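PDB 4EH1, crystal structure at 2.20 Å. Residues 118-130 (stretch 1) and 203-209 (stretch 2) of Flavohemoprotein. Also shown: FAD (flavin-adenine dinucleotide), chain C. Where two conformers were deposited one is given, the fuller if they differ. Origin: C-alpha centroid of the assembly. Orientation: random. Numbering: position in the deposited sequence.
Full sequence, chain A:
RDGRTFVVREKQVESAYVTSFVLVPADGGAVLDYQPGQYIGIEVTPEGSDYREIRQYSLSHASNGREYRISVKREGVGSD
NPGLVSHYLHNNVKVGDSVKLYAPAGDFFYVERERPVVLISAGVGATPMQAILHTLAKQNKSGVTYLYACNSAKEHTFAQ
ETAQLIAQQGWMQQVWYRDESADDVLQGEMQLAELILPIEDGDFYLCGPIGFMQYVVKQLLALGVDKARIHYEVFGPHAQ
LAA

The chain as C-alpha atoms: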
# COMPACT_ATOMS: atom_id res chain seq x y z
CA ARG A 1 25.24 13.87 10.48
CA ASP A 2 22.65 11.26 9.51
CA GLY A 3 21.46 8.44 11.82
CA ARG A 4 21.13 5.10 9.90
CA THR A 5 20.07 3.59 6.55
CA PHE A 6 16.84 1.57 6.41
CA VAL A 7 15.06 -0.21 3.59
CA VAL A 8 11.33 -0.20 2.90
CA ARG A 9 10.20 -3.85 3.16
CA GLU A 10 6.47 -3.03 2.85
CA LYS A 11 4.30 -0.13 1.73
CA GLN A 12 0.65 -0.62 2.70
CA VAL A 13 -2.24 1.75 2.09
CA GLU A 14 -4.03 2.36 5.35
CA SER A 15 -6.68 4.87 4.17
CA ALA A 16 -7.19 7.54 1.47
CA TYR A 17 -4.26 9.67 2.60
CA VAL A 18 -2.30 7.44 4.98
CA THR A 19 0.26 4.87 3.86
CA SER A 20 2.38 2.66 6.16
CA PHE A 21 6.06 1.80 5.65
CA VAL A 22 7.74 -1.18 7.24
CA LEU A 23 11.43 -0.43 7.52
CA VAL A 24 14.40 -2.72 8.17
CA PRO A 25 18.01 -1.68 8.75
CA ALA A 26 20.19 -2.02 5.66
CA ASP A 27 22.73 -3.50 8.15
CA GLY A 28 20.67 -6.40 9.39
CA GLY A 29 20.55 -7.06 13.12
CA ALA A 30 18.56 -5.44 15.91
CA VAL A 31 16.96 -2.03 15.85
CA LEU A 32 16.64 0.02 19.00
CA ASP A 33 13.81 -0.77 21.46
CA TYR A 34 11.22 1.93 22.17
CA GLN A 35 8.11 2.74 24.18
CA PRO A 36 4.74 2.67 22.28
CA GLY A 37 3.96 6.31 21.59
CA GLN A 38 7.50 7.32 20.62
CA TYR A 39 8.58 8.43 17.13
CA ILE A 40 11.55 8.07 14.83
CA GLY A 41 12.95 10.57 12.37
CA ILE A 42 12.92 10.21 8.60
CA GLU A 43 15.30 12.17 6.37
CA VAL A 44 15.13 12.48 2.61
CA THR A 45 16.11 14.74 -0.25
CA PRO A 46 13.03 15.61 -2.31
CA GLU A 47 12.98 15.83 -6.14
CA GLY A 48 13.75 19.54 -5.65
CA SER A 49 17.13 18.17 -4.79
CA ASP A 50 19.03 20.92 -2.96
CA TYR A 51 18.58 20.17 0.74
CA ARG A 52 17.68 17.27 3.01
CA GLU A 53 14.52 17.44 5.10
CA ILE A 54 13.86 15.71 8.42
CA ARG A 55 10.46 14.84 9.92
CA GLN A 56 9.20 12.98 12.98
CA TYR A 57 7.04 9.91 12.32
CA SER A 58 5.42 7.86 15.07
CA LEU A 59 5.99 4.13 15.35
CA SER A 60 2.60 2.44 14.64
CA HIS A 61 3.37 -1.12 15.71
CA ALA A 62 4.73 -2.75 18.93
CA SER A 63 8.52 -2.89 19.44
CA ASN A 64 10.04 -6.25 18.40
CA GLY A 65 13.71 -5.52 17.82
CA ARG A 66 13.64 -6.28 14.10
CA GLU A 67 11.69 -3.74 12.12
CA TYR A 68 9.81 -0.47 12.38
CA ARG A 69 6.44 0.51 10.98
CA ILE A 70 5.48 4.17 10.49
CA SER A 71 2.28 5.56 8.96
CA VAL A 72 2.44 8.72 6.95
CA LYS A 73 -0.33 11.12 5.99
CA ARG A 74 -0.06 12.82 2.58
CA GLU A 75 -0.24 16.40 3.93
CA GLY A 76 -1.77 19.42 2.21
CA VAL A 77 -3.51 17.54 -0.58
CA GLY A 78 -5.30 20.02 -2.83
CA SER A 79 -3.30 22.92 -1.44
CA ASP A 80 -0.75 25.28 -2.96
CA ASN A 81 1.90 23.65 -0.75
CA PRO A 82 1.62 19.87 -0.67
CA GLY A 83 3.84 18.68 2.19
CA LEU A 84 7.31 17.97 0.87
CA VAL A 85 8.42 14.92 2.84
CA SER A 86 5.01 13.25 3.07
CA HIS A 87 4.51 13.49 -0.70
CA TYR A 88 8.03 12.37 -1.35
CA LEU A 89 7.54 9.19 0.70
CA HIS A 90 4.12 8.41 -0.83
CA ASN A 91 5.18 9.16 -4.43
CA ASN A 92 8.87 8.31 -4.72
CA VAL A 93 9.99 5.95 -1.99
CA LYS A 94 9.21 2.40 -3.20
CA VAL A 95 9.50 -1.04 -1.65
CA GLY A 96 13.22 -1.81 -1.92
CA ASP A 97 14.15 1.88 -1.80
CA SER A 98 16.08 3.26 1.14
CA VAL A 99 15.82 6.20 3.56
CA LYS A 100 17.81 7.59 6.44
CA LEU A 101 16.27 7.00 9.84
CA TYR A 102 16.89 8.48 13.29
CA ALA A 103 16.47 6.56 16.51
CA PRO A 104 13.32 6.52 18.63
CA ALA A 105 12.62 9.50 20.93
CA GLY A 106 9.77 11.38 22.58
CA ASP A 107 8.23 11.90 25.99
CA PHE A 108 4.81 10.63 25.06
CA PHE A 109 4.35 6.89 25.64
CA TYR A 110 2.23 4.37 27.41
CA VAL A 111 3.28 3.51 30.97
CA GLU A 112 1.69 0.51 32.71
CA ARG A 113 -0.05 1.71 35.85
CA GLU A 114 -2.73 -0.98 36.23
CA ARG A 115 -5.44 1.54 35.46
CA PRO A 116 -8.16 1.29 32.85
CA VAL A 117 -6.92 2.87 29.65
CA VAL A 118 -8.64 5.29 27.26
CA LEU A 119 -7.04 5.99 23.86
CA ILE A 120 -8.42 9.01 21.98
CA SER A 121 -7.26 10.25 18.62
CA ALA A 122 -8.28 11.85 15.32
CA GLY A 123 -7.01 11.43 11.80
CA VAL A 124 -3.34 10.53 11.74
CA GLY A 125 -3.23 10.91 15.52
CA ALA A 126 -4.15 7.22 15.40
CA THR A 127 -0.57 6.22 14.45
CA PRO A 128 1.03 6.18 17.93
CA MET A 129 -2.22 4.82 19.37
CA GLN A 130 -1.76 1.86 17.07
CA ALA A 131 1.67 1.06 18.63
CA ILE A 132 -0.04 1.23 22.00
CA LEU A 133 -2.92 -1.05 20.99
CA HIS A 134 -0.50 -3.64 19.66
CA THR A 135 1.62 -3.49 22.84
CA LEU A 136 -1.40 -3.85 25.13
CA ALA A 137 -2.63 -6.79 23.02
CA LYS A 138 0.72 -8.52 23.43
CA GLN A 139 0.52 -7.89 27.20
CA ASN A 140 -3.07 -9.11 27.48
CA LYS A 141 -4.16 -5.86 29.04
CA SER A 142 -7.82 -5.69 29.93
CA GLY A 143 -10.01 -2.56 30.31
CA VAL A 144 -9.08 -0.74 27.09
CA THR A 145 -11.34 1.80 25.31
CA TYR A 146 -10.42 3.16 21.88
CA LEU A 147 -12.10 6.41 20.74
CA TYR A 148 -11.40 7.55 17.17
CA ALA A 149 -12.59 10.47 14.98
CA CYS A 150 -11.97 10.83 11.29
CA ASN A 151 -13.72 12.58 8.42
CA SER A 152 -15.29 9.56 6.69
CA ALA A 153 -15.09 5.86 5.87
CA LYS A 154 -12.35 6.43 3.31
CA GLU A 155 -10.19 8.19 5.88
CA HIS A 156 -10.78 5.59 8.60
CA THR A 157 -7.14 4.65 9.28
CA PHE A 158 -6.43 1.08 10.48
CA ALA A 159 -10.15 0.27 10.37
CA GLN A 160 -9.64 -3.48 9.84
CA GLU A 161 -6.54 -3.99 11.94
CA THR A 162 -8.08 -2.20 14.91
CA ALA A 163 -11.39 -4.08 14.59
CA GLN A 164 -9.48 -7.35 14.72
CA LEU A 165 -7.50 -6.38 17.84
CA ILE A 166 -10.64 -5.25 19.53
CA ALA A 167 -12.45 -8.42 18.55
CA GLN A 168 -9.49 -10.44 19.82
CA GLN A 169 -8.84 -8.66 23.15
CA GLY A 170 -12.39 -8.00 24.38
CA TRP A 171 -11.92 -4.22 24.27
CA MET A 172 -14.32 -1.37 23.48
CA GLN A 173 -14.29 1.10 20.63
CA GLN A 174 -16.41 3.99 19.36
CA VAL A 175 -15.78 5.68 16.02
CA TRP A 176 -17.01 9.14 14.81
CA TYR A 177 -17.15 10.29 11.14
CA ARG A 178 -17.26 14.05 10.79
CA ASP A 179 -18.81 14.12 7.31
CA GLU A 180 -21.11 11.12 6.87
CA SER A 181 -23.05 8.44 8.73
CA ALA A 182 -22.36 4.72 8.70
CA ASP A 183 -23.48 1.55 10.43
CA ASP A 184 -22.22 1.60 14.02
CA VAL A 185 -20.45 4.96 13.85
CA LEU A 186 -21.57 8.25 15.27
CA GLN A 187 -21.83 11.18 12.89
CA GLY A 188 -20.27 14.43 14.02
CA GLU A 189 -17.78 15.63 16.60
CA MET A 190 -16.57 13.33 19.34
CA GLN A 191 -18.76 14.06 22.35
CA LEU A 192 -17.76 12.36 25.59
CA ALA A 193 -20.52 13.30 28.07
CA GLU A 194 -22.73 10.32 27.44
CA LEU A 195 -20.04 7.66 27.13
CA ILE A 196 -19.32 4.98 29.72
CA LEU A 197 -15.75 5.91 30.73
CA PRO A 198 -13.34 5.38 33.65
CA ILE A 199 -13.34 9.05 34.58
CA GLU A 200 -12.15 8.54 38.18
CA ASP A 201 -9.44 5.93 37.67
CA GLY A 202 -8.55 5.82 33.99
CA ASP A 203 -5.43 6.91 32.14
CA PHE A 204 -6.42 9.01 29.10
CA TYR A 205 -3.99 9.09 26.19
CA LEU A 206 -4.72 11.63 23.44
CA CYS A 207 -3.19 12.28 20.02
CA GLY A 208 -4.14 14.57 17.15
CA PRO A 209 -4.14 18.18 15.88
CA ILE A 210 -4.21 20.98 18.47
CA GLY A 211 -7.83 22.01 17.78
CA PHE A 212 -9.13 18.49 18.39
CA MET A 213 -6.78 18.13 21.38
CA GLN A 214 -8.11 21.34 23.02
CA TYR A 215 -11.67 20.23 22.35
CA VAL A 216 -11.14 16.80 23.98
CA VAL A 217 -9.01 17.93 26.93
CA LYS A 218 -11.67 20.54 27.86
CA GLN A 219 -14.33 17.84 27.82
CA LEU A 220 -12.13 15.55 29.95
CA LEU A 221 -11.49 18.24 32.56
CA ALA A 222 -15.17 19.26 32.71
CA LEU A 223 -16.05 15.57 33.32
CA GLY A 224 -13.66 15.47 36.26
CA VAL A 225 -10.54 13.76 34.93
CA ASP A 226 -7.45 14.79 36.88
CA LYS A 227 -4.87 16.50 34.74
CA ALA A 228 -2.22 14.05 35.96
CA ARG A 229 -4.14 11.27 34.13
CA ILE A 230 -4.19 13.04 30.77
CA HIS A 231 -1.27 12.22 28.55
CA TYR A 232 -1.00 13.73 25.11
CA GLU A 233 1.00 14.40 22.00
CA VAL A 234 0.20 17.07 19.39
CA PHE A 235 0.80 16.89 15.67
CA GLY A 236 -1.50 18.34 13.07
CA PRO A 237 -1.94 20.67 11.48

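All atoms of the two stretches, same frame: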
# COMPACT_ATOMS: atom_id res chain seq x y z
N VAL A 118 -7.88 4.72 28.37
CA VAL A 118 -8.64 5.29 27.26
C VAL A 118 -7.70 5.89 26.20
O VAL A 118 -6.83 6.71 26.51
CB VAL A 118 -9.73 6.30 27.74
CG1 VAL A 118 -10.56 6.79 26.57
CG2 VAL A 118 -10.69 5.63 28.73
N LEU A 119 -7.83 5.44 24.96
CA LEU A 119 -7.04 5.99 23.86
C LEU A 119 -8.00 6.82 23.00
O LEU A 119 -9.05 6.34 22.58
CB LEU A 119 -6.43 4.88 23.00
CG LEU A 119 -5.66 3.78 23.74
CD1 LEU A 119 -5.05 2.78 22.78
CD2 LEU A 119 -4.58 4.40 24.65
N ILE A 120 -7.61 8.06 22.73
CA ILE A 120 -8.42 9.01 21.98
C ILE A 120 -7.56 9.67 20.93
O ILE A 120 -6.54 10.28 21.23
CB ILE A 120 -8.97 10.12 22.89
CG1 ILE A 120 -9.65 9.52 24.13
CG2 ILE A 120 -9.93 11.05 22.11
CD1 ILE A 120 -10.17 10.57 25.15
N SER A 121 -8.00 9.59 19.68
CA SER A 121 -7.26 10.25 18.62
C SER A 121 -8.16 10.60 17.45
O SER A 121 -9.28 10.11 17.35
CB SER A 121 -6.12 9.35 18.13
OG SER A 121 -6.64 8.10 17.71
N ALA A 122 -7.61 11.43 16.55
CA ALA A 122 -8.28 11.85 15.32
C ALA A 122 -7.32 11.84 14.15
O ALA A 122 -6.17 12.27 14.26
CB ALA A 122 -8.85 13.28 15.47
N GLY A 123 -7.81 11.39 13.01
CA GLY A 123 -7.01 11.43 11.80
C GLY A 123 -5.74 10.61 11.99
O GLY A 123 -5.79 9.45 12.37
N VAL A 124 -4.60 11.24 11.76
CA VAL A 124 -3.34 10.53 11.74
C VAL A 124 -2.78 10.41 13.17
O VAL A 124 -1.79 9.70 13.42
CB VAL A 124 -2.34 11.19 10.76
CG1 VAL A 124 -1.71 12.45 11.38
CG2 VAL A 124 -1.28 10.15 10.28
N GLY A 125 -3.46 11.08 14.10
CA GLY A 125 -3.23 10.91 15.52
C GLY A 125 -3.33 9.44 15.94
O GLY A 125 -2.79 9.03 16.98
N ALA A 126 -4.01 8.65 15.12
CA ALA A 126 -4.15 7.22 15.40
C ALA A 126 -2.82 6.44 15.35
O ALA A 126 -2.73 5.38 15.93
CB ALA A 126 -5.19 6.60 14.44
N THR A 127 -1.81 6.96 14.66
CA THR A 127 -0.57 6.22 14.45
C THR A 127 0.11 5.77 15.77
O THR A 127 0.30 4.56 15.98
CB THR A 127 0.42 6.99 13.51
OG1 THR A 127 -0.23 7.30 12.27
CG2 THR A 127 1.65 6.17 13.22
N PRO A 128 0.43 6.70 16.68
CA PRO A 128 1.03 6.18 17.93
C PRO A 128 0.07 5.32 18.76
O PRO A 128 0.53 4.42 19.45
CB PRO A 128 1.41 7.45 18.69
CG PRO A 128 0.48 8.52 18.11
CD PRO A 128 0.38 8.17 16.68
N MET A 129 -1.24 5.60 18.66
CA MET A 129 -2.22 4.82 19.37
C MET A 129 -2.21 3.40 18.88
O MET A 129 -2.49 2.49 19.65
CB MET A 129 -3.63 5.38 19.19
CG MET A 129 -3.84 6.73 19.82
SD MET A 129 -3.21 6.85 21.53
CE MET A 129 -3.59 8.59 21.73
N GLN A 130 -1.89 3.21 17.60
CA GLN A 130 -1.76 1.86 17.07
C GLN A 130 -0.59 1.05 17.70
O GLN A 130 -0.73 -0.16 17.92
CB GLN A 130 -1.63 1.90 15.54
CG GLN A 130 -2.23 0.64 14.86
CD GLN A 130 -3.75 0.54 15.03
OE1 GLN A 130 -4.43 1.48 15.47
NE2 GLN A 130 -4.29 -0.62 14.69
N ASP A 203 -6.44 6.12 32.84
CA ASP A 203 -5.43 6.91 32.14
C ASP A 203 -5.96 7.26 30.74
O ASP A 203 -6.33 6.36 29.99
CB ASP A 203 -4.13 6.14 31.98
CG ASP A 203 -3.12 6.45 33.08
OD1 ASP A 203 -3.19 7.53 33.70
OD2 ASP A 203 -2.22 5.61 33.30
N PHE A 204 -5.93 8.54 30.39
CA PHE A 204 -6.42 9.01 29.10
C PHE A 204 -5.25 9.45 28.24
O PHE A 204 -4.54 10.40 28.58
CB PHE A 204 -7.42 10.18 29.30
CG PHE A 204 -8.69 9.76 29.99
CD1 PHE A 204 -8.69 9.50 31.36
CD2 PHE A 204 -9.86 9.59 29.28
CE1 PHE A 204 -9.86 9.06 32.02
CE2 PHE A 204 -11.03 9.15 29.90
CZ PHE A 204 -11.03 8.88 31.27
N TYR A 205 -5.04 8.74 27.13
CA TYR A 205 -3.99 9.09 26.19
C TYR A 205 -4.63 9.69 24.95
O TYR A 205 -5.57 9.10 24.39
CB TYR A 205 -3.16 7.85 25.81
CG TYR A 205 -2.29 7.31 26.92
CD1 TYR A 205 -2.82 6.46 27.91
CD2 TYR A 205 -0.94 7.59 26.98
CE1 TYR A 205 -2.01 5.94 28.95
CE2 TYR A 205 -0.11 7.09 28.01
CZ TYR A 205 -0.66 6.26 28.99
OH TYR A 205 0.16 5.74 30.00
N LEU A 206 -4.12 10.83 24.51
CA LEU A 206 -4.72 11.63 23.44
C LEU A 206 -3.71 11.97 22.35
O LEU A 206 -2.60 12.41 22.66
CB LEU A 206 -5.19 12.97 24.01
CG LEU A 206 -6.47 13.08 24.85
CD1 LEU A 206 -6.51 12.10 26.02
CD2 LEU A 206 -6.59 14.48 25.36
N CYS A 207 -4.08 11.84 21.09
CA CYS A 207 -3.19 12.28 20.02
C CYS A 207 -3.93 12.81 18.81
O CYS A 207 -4.84 12.16 18.29
CB CYS A 207 -2.30 11.13 19.53
SG CYS A 207 -1.11 11.68 18.24
N GLY A 208 -3.51 13.98 18.33
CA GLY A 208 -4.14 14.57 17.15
C GLY A 208 -3.77 16.03 17.04
O GLY A 208 -2.93 16.52 17.81
N PRO A 209 -4.40 16.75 16.10
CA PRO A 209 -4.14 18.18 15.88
C PRO A 209 -4.54 18.97 17.12
O PRO A 209 -5.40 18.50 17.88
CB PRO A 209 -5.08 18.54 14.72
CG PRO A 209 -5.50 17.25 14.10
CD PRO A 209 -5.40 16.19 15.18
PA FAD C . 5.79 20.37 4.96
O1A FAD C . 6.63 20.53 6.11
O2A FAD C . 6.28 20.56 3.63
O5B FAD C . 4.63 21.38 5.11
C5B FAD C . 4.14 21.72 6.38
C4B FAD C . 2.89 22.59 6.34
O4B FAD C . 3.20 23.91 5.96
C3B FAD C . 1.94 22.04 5.32
O3B FAD C . 0.63 22.26 5.79
C2B FAD C . 2.17 22.89 4.12
O2B FAD C . 0.97 22.97 3.42
C1B FAD C . 2.62 24.20 4.71
N9A FAD C . 3.62 24.80 3.83
C8A FAD C . 4.67 24.20 3.31
N7A FAD C . 5.37 25.03 2.54
C5A FAD C . 4.75 26.19 2.56
C6A FAD C . 4.97 27.49 1.94
N6A FAD C . 6.02 27.72 1.14
N1A FAD C . 4.07 28.42 2.21
C2A FAD C . 3.04 28.20 3.00
N3A FAD C . 2.79 27.05 3.59
C4A FAD C . 3.59 26.02 3.40
N1 FAD C . 3.03 12.68 10.56
C2 FAD C . 2.55 11.51 10.14
O2 FAD C . 2.12 11.44 9.02
N3 FAD C . 2.54 10.42 10.88
C4 FAD C . 3.01 10.39 12.09
O4 FAD C . 2.98 9.36 12.71
C4X FAD C . 3.54 11.65 12.64
N5 FAD C . 4.02 11.72 13.86
C5X FAD C . 4.48 12.86 14.34
C6 FAD C . 4.96 12.88 15.61
C7 FAD C . 5.44 14.04 16.14
C7M FAD C . 5.96 14.07 17.52
C8 FAD C . 5.46 15.25 15.34
C8M FAD C . 6.00 16.49 15.94
C9 FAD C . 4.98 15.24 14.05
C9A FAD C . 4.48 14.08 13.53
N10 FAD C . 3.99 14.04 12.23
C10 FAD C . 3.51 12.82 11.77
C1' FAD C . 4.02 15.23 11.39
C2' FAD C . 5.16 15.11 10.38
O2' FAD C . 6.44 15.08 10.98
C3' FAD C . 5.28 16.23 9.37
O3' FAD C . 5.27 17.49 9.98
C4' FAD C . 4.29 16.16 8.22
O4' FAD C . 4.41 14.90 7.60
C5' FAD C . 4.44 17.27 7.19
O5' FAD C . 5.67 17.29 6.54
P FAD C . 5.84 17.61 5.05
O1P FAD C . 7.25 17.74 4.83
O2P FAD C . 5.12 16.65 4.30
O3P FAD C . 5.12 18.98 4.93

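Cys-207 lies at the apolar centre of the contact, its side chain (chi1 t) directed to the same face of the sheet as Leu-119, Ser-121 and Tyr-205. The helix that follows strand 118-122 covers this face: Pro-128 CG packs 3.5 Å from Cys-207 SG, and the extended end of Met-129 lays CE 3.6 Å from Cys-207 CB and 4.2 Å from Tyr-205 CB. A slim, unbranched thiol suits so close a cover. Leu-119 CD2 adds a contact of 3.9 Å with Tyr-205 CB. On the other face, Val-118 CB lies 3.6 Å from Phe-204 CD2, while Ile-120 CD1 meets the edge of the Phe-204 ring and reaches Leu-206 CD1 at 4.1 Å.

Between these layers the parallel strands are joined by a backbone ladder. Val-118 N donates to Asp-203 O (2.8 Å), Tyr-205 N to Val-118 O (2.8 Å), Ile-120 N to Tyr-205 O (2.8 Å) and Cys-207 N to Ile-120 O (2.9 Å). The ladder loosens at its end, where the bond from Ala-122 N to Cys-207 O is weak at 3.4 Å. Here Gly-125 CA approaches Gly-208 CA to 4.1 Å; a CB on Gly-125 would clash with Cys-207 O and Gly-208 CA. Beyond the turn, Thr-127 OG1 donates to Val-124 O (3.1 Å), and Thr-127 CG2 lies 3.5 Å from FAD O4.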